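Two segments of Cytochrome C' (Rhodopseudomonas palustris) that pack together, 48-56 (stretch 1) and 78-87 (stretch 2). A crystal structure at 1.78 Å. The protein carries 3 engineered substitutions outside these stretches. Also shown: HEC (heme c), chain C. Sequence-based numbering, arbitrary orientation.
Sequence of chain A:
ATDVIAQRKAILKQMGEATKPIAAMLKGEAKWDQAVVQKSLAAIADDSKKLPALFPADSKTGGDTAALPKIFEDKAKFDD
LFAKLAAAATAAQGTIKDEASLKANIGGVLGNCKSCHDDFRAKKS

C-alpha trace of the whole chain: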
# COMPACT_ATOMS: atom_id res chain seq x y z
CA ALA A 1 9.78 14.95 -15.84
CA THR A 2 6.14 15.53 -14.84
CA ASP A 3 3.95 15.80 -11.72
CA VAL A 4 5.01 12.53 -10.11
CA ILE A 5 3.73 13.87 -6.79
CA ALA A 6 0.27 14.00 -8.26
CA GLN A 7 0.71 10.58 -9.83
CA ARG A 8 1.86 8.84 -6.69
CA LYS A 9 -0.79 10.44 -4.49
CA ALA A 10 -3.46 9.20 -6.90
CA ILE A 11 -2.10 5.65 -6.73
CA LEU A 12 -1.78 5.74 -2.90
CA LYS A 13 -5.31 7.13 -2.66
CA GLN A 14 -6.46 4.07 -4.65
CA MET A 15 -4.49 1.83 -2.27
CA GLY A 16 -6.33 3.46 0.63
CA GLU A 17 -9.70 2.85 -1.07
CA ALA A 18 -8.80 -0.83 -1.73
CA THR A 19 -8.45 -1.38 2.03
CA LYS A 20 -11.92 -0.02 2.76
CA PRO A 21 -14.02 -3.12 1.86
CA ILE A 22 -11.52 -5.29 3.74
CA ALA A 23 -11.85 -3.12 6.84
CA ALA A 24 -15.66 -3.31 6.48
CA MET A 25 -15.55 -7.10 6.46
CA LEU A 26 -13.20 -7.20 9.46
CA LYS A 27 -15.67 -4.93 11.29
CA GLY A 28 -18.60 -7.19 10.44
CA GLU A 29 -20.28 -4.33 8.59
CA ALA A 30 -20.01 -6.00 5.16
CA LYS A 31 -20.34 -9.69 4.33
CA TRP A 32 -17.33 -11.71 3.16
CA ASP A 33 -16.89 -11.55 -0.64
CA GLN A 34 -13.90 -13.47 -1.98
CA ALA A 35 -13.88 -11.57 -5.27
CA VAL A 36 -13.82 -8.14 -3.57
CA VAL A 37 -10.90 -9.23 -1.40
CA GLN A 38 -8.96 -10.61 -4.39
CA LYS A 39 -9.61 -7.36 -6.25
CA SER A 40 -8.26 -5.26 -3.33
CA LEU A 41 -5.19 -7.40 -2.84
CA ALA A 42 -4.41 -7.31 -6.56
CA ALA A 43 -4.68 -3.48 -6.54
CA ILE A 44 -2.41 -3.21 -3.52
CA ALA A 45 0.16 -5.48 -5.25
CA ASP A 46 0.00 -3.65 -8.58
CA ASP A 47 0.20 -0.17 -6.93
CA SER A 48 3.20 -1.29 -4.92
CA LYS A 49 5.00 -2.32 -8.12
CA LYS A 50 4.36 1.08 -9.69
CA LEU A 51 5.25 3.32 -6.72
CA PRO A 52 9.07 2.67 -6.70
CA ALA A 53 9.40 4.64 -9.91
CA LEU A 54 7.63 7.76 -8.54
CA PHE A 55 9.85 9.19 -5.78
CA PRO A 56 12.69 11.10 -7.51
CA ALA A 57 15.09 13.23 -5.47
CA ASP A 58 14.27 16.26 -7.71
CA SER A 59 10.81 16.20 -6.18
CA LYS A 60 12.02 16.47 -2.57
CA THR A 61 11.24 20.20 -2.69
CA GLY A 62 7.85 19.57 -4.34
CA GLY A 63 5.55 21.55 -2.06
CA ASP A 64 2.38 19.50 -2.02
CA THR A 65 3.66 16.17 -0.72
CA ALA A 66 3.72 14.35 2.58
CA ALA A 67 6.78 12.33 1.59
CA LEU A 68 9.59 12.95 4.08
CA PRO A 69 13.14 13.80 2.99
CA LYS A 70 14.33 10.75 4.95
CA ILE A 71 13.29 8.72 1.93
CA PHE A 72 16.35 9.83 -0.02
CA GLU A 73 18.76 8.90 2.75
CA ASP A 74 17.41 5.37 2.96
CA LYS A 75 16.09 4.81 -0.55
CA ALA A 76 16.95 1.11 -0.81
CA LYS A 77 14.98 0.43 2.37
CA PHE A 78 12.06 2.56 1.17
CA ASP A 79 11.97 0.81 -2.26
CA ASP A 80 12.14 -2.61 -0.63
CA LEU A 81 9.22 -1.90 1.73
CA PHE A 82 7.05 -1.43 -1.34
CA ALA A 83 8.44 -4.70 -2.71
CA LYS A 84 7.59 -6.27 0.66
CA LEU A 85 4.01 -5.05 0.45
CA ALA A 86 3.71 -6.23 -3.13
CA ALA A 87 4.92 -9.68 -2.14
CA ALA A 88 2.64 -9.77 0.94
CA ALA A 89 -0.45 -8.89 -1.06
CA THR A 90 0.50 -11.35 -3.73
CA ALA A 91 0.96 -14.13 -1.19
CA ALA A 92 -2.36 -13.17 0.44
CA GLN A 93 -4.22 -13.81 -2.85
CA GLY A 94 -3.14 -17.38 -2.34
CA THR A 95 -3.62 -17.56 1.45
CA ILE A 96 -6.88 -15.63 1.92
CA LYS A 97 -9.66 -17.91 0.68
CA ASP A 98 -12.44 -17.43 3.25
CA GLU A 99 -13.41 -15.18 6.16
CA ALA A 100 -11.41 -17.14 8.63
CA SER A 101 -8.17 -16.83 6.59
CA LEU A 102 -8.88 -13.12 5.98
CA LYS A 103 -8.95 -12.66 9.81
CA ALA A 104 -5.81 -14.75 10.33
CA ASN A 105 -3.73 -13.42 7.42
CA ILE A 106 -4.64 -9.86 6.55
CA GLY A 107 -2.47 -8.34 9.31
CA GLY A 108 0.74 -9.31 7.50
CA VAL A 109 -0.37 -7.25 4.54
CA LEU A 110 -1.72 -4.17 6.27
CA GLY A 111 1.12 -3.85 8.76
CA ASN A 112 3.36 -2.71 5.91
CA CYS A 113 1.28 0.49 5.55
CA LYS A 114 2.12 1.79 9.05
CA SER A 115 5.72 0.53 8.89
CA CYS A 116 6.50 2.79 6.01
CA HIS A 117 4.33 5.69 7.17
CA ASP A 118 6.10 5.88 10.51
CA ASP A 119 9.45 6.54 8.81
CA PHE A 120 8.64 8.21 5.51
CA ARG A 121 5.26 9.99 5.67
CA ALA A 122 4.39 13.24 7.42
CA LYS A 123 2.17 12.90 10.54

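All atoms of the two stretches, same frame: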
# COMPACT_ATOMS: atom_id res chain seq x y z
N SER A 48 1.89 -1.21 -5.55
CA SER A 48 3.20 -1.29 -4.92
C SER A 48 4.33 -1.56 -5.93
O SER A 48 5.51 -1.34 -5.62
CB SER A 48 3.17 -2.40 -3.83
OG SER A 48 2.24 -2.05 -2.81
N LYS A 49 3.98 -2.06 -7.12
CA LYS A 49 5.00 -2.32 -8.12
C LYS A 49 5.22 -1.06 -8.97
O LYS A 49 6.25 -0.90 -9.61
CB LYS A 49 4.61 -3.49 -8.99
CG LYS A 49 4.72 -4.80 -8.29
CD LYS A 49 4.02 -5.90 -9.10
CE LYS A 49 4.50 -7.26 -8.65
NZ LYS A 49 3.67 -8.29 -9.35
N LYS A 50 4.26 -0.16 -8.93
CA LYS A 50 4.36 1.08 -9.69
C LYS A 50 5.01 2.18 -8.88
O LYS A 50 5.78 2.97 -9.43
CB LYS A 50 2.96 1.54 -10.10
CG LYS A 50 2.30 0.66 -11.15
CD LYS A 50 0.93 1.23 -11.50
CE LYS A 50 0.14 0.23 -12.34
NZ LYS A 50 -1.27 0.65 -12.62
N LEU A 51 4.73 2.25 -7.57
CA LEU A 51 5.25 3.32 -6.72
C LEU A 51 6.77 3.55 -6.65
O LEU A 51 7.20 4.70 -6.52
CB LEU A 51 4.63 3.23 -5.30
CG LEU A 51 3.11 3.60 -5.36
CD1 LEU A 51 2.28 2.95 -4.23
CD2 LEU A 51 2.95 5.14 -5.38
N PRO A 52 7.61 2.49 -6.76
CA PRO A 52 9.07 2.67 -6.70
C PRO A 52 9.63 3.61 -7.74
O PRO A 52 10.70 4.16 -7.55
CB PRO A 52 9.59 1.26 -6.92
CG PRO A 52 8.57 0.45 -6.16
CD PRO A 52 7.27 1.05 -6.69
N ALA A 53 8.91 3.77 -8.85
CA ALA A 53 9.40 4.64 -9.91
C ALA A 53 8.91 6.09 -9.77
O ALA A 53 9.25 6.93 -10.59
CB ALA A 53 8.99 4.07 -11.25
N LEU A 54 8.18 6.40 -8.70
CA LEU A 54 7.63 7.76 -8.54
C LEU A 54 8.12 8.67 -7.41
O LEU A 54 7.42 9.62 -7.02
CB LEU A 54 6.10 7.64 -8.46
CG LEU A 54 5.44 6.91 -9.59
CD1 LEU A 54 3.92 6.82 -9.27
CD2 LEU A 54 5.62 7.71 -10.89
N PHE A 55 9.30 8.37 -6.85
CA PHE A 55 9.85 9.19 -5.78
C PHE A 55 11.26 9.69 -6.14
O PHE A 55 12.24 9.30 -5.53
CB PHE A 55 9.88 8.42 -4.43
CG PHE A 55 8.51 8.20 -3.83
CD1 PHE A 55 7.70 7.15 -4.27
CD2 PHE A 55 8.00 9.08 -2.86
CE1 PHE A 55 6.42 6.97 -3.77
CE2 PHE A 55 6.70 8.91 -2.35
CZ PHE A 55 5.91 7.85 -2.81
N PRO A 56 11.37 10.58 -7.13
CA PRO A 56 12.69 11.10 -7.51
C PRO A 56 13.21 12.16 -6.56
O PRO A 56 12.44 12.93 -6.00
CB PRO A 56 12.45 11.67 -8.91
CG PRO A 56 11.03 12.25 -8.78
CD PRO A 56 10.28 11.23 -7.89
N PHE A 78 13.38 2.08 1.56
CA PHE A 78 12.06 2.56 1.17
C PHE A 78 11.55 1.74 -0.01
O PHE A 78 10.42 1.21 0.07
CB PHE A 78 12.15 4.08 0.84
CG PHE A 78 10.90 4.68 0.25
CD1 PHE A 78 9.86 5.12 1.08
CD2 PHE A 78 10.82 4.89 -1.12
CE1 PHE A 78 8.76 5.79 0.54
CE2 PHE A 78 9.71 5.57 -1.67
CZ PHE A 78 8.68 6.02 -0.83
N ASP A 79 12.36 1.59 -1.08
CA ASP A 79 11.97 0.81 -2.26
C ASP A 79 11.58 -0.63 -1.89
O ASP A 79 10.60 -1.18 -2.38
CB ASP A 79 13.11 0.70 -3.28
CG ASP A 79 13.42 2.01 -3.97
OD1 ASP A 79 12.63 2.97 -3.86
OD2 ASP A 79 14.46 2.05 -4.65
N ASP A 80 12.39 -1.24 -1.03
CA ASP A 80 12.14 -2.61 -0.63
C ASP A 80 10.88 -2.83 0.23
O ASP A 80 10.33 -3.94 0.26
CB ASP A 80 13.39 -3.16 0.09
CG ASP A 80 14.60 -3.30 -0.87
OD1 ASP A 80 14.48 -2.98 -2.07
OD2 ASP A 80 15.68 -3.74 -0.44
N LEU A 81 10.41 -1.77 0.89
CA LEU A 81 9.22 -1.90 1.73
C LEU A 81 8.05 -1.97 0.74
O LEU A 81 7.02 -2.58 1.03
CB LEU A 81 9.04 -0.69 2.68
CG LEU A 81 8.63 -0.95 4.14
CD1 LEU A 81 7.54 -2.02 4.22
CD2 LEU A 81 9.87 -1.42 4.91
N PHE A 82 8.15 -1.30 -0.41
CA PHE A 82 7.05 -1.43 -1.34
C PHE A 82 7.11 -2.84 -1.93
O PHE A 82 6.07 -3.46 -2.20
CB PHE A 82 7.13 -0.44 -2.50
CG PHE A 82 6.57 0.90 -2.18
CD1 PHE A 82 5.22 1.05 -1.87
CD2 PHE A 82 7.37 2.02 -2.27
CE1 PHE A 82 4.66 2.30 -1.67
CE2 PHE A 82 6.82 3.29 -2.07
CZ PHE A 82 5.47 3.42 -1.78
N ALA A 83 8.32 -3.35 -2.15
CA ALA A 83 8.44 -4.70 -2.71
C ALA A 83 7.88 -5.70 -1.69
O ALA A 83 7.29 -6.73 -2.08
CB ALA A 83 9.87 -5.04 -3.01
N LYS A 84 8.11 -5.40 -0.41
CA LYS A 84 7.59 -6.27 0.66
C LYS A 84 6.05 -6.26 0.64
O LYS A 84 5.40 -7.30 0.70
CB LYS A 84 8.12 -5.80 2.03
CG LYS A 84 7.54 -6.53 3.24
CD LYS A 84 8.33 -6.22 4.51
CE LYS A 84 7.68 -6.92 5.70
NZ LYS A 84 8.25 -6.44 6.95
N LEU A 85 5.45 -5.09 0.49
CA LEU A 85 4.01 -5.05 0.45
C LEU A 85 3.47 -5.74 -0.78
O LEU A 85 2.46 -6.43 -0.72
CB LEU A 85 3.53 -3.57 0.53
CG LEU A 85 2.02 -3.37 0.34
CD1 LEU A 85 1.13 -4.12 1.42
CD2 LEU A 85 1.81 -1.83 0.41
N ALA A 86 4.17 -5.61 -1.92
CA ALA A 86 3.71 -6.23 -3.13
C ALA A 86 3.74 -7.73 -2.95
O ALA A 86 2.79 -8.43 -3.29
CB ALA A 86 4.61 -5.80 -4.34
N ALA A 87 4.82 -8.23 -2.37
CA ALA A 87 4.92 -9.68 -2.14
C ALA A 87 3.92 -10.18 -1.08
O ALA A 87 3.44 -11.30 -1.17
CB ALA A 87 6.33 -10.03 -1.74
FE HEC C . 0.99 5.08 2.06
CHA HEC C . 0.44 8.31 1.30
CHB HEC C . -2.38 4.52 2.04
CHC HEC C . 1.52 1.74 2.07
CHD HEC C . 4.47 5.54 1.65
NA HEC C . -0.68 6.23 1.73
C1A HEC C . -0.66 7.55 1.43
C2A HEC C . -1.99 8.01 1.28
C3A HEC C . -2.86 6.93 1.51
C4A HEC C . -1.98 5.82 1.79
CMA HEC C . -4.35 6.79 1.55
CAA HEC C . -2.41 9.45 1.00
CBA HEC C . -2.47 9.67 -0.49
CGA HEC C . -3.08 11.04 -0.83
O1A HEC C . -4.26 11.08 -1.18
O2A HEC C . -2.36 12.06 -0.73
NB HEC C . -0.16 3.52 2.08
C1B HEC C . -1.53 3.43 2.20
C2B HEC C . -2.02 2.05 2.44
C3B HEC C . -0.93 1.28 2.45
C4B HEC C . 0.23 2.18 2.20
CMB HEC C . -3.52 1.68 2.66
CAB HEC C . -0.83 -0.16 2.68
CBB HEC C . -1.62 -1.11 2.01
NC HEC C . 2.62 3.91 1.82
C1C HEC C . 2.67 2.52 1.88
C2C HEC C . 3.99 2.04 1.83
C3C HEC C . 4.87 3.08 1.74
C4C HEC C . 3.96 4.27 1.74
CMC HEC C . 4.41 0.55 2.07
CAC HEC C . 6.33 3.18 1.73
CBC HEC C . 7.10 2.00 1.30
ND HEC C . 2.26 6.60 1.59
C1D HEC C . 3.63 6.69 1.57
C2D HEC C . 4.09 8.08 1.38
C3D HEC C . 2.94 8.82 1.30
C4D HEC C . 1.80 7.91 1.40
CMD HEC C . 5.57 8.43 1.07
CAD HEC C . 2.91 10.40 1.01
CBD HEC C . 2.76 10.50 -0.54
CGD HEC C . 2.93 11.95 -0.99
O1D HEC C . 2.33 12.79 -0.31
O2D HEC C . 3.65 12.21 -1.97

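Helices can pack closely where small residues face each other, with larger residues filling the space where the backbones part. In this contact in cytochrome c', Ser 48 and Ala 86 represent the close part and Phe 55 and Phe 78 the wider one. Stretch 2 is helical throughout, held by bonds such as Ala 86 N to Phe 82 O (2.9 Å) and Lys 84 N to Asp 80 O (2.7 Å). Stretch 1 enters as helix, includes 3-10 geometry around Leu 51 to Ala 53, and is loop at Phe 55 and Pro 56; Ala 53 N donates to Lys 50 O at 3.3 Å and Leu 54 N to Leu 51 O at 2.9 Å. The backbones approach to 5.3 Å between the CA atoms of Ser 48 and Phe 82, and to 5.6 Å between those of Pro 52 and Asp 79. No hydrogen bond crosses between the stretches; the 446 Å² they bury comes from van der Waals packing, mostly apolar and mostly by side chains.

Where Ser 48 faces Ala 86, the side chains are small and the CA atoms of Ser 48 and Ala 86 are 5.3 Å apart; Phe 82, as near to Ser 48 by CA, turns its ring toward Leu 51 and the heme. Ser 48 CB lies 3.5 Å from Phe 82 O and 3.7 Å from Ala 86 CB, a spacing that leaves little room between the helices. The hydroxyl also touches a hydrocarbon, with Ser 48 OG 3.3 Å from Leu 85 CD2, but that oxygen is hydrogen-bonded elsewhere in the structure.

Phe 82 is the hub, with the largest area covered in either stretch. Leu 51 CB sits 3.8 Å from the centroid of the Phe 82 ring and only 17° off the ring normal, a CH-pi contact over one face, while Leu 51 CD1 reaches Phe 82 CE1 at 3.6 Å. The opposite face is taken by the heme: Phe 82 CE1 lies 3.5 Å from HEC C3C, and HEC CBC lies over that face. Nearer the backbone, Pro 52 CG packs against Phe 82 CB at 4.0 Å.

Phe 55 carries the contact on to Phe 78, their CA atoms 9.9 Å apart. The ring centroids are 4.8 Å apart and the planes meet at 75°, with the edge of Phe 78 directed at the face of Phe 55; the closest atoms, Phe 55 CG and Phe 78 CE2, are 3.6 Å apart. Phe 55 CE1 also meets Phe 82 CE2 at 4.1 Å, and Phe 55 CE2 lies 3.6 Å from HEC CMD, so the aromatic cluster and heme share one apolar interior.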